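Local coordinates for hypothetical protein VC0802 (Vibrio cholerae, PDB 1ZVP) that is of unknown function but carries two ACT domains, a fold often used for small-molecule regulation, and is possibly a transport protein, at the interface of chains A and B. Residues are numbered along the deposited sequence; one frame, centred on the assembly and turned at random. Chains: chain A/B, hypothetical protein VC0802.

The interface of chains A and B. Residues chain A 33-34, 37; chain B 33-34, 37.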
loop_
_atom_site.group_PDB
_atom_site.type_symbol
_atom_site.label_atom_id
_atom_site.label_comp_id
_atom_site.label_asym_id
_atom_site.label_seq_id
_atom_site.Cartn_x
_atom_site.Cartn_y
_atom_site.Cartn_z
ATOM N N LEU A 33 -8.504 17.506 -4.793
ATOM C CA LEU A 33 -8.730 16.274 -5.530
ATOM C C LEU A 33 -9.656 16.516 -6.732
ATOM O O LEU A 33 -9.468 15.917 -7.785
ATOM C CB LEU A 33 -9.277 15.192 -4.590
ATOM C CG LEU A 33 -9.711 13.833 -5.136
ATOM C CD1 LEU A 33 -8.599 13.158 -5.931
ATOM C CD2 LEU A 33 -10.177 12.949 -3.993
ATOM N N SER A 34 -10.629 17.415 -6.582
ATOM C CA SER A 34 -11.584 17.731 -7.656
ATOM C C SER A 34 -10.932 18.233 -8.954
ATOM O O SER A 34 -11.462 18.006 -10.040
ATOM C CB SER A 34 -12.640 18.732 -7.168
ATOM O OG SER A 34 -12.050 19.922 -6.667
ATOM N N LEU A 37 -9.759 15.099 -11.322
ATOM C CA LEU A 37 -10.709 14.032 -11.623
ATOM C C LEU A 37 -10.677 13.572 -13.092
ATOM O O LEU A 37 -10.824 12.374 -13.375
ATOM C CB LEU A 37 -12.125 14.446 -11.201
ATOM C CG LEU A 37 -12.667 13.935 -9.857
ATOM C CD1 LEU A 37 -13.300 12.561 -10.000
ATOM C CD2 LEU A 37 -11.604 13.891 -8.776
ATOM N N LEU B 33 -15.795 8.546 -8.491
ATOM C CA LEU B 33 -15.116 9.257 -7.407
ATOM C C LEU B 33 -15.747 10.637 -7.183
ATOM O O LEU B 33 -15.882 11.086 -6.035
ATOM C CB LEU B 33 -13.623 9.419 -7.732
ATOM C CG LEU B 33 -12.497 9.485 -6.683
ATOM C CD1 LEU B 33 -11.456 10.499 -7.144
ATOM C CD2 LEU B 33 -12.938 9.800 -5.251
ATOM N N SER B 34 -16.141 11.293 -8.282
ATOM C CA SER B 34 -16.786 12.619 -8.253
ATOM C C SER B 34 -18.034 12.690 -7.363
ATOM O O SER B 34 -18.323 13.742 -6.797
ATOM C CB SER B 34 -17.102 13.105 -9.677
ATOM O OG SER B 34 -17.489 12.031 -10.525
ATOM N N LEU B 37 -16.461 13.040 -3.496
ATOM C CA LEU B 37 -15.512 14.110 -3.172
ATOM C C LEU B 37 -15.799 14.832 -1.854
ATOM O O LEU B 37 -14.869 15.159 -1.115
ATOM C CB LEU B 37 -15.456 15.125 -4.323
ATOM C CG LEU B 37 -14.273 15.175 -5.303
ATOM C CD1 LEU B 37 -13.565 13.852 -5.456
ATOM C CD2 LEU B 37 -14.741 15.692 -6.661
#
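A:Leu37 and B:Leu37 lie antiparallel, each side chain running alongside the other, at the core of a small patch dominated by leucine methyls between two copies of this ACT-domain protein. The patch is part of a two-fold symmetric interface that joins the chains in the deposited dimer; the structure alone does not show whether this pairing is the biological one. Each Leu37 gives up 60 Å² of surface to the partner chain, the most of any residue here. Their branches meet where CD2 of A:Leu37 lies 3.9 Å from CD1 of B:Leu37. Beyond that meeting each leucine reaches over the start of the opposite 3-10 segment, 33-39 in chain A and 33-35 in chain B. CD1 of A:Leu37 rests against B:Ser34, 3.6 Å from its backbone N, and also touches CB of B:Leu33 at 3.9 Å, whereas CD2 of the same leucine turns to CD1 of B:Leu33 at 3.8 Å. B:Leu37 divides its branches more cleanly: CD2 packs on CB of A:Ser34 at 3.7 Å, and CD1 touches CD2 of A:Leu33 at 3.8 Å. The two halves are not exact copies in detail: about CB-CG the methyls facing Leu33 sit nearly alike, while those facing the serines are turned differently. The serines offer backbone atoms and CB rather than their hydroxyls, with OG of A:Ser34 pointing away from B:Leu37. No polar atom bonds across the patch. A:Leu33 extends with CG anti to the backbone N (chi1 175°), which carries both methyls toward chain B. There its CD1 stands tip to tip with CD1 of B:Leu33, a looser approach of 4.1 Å.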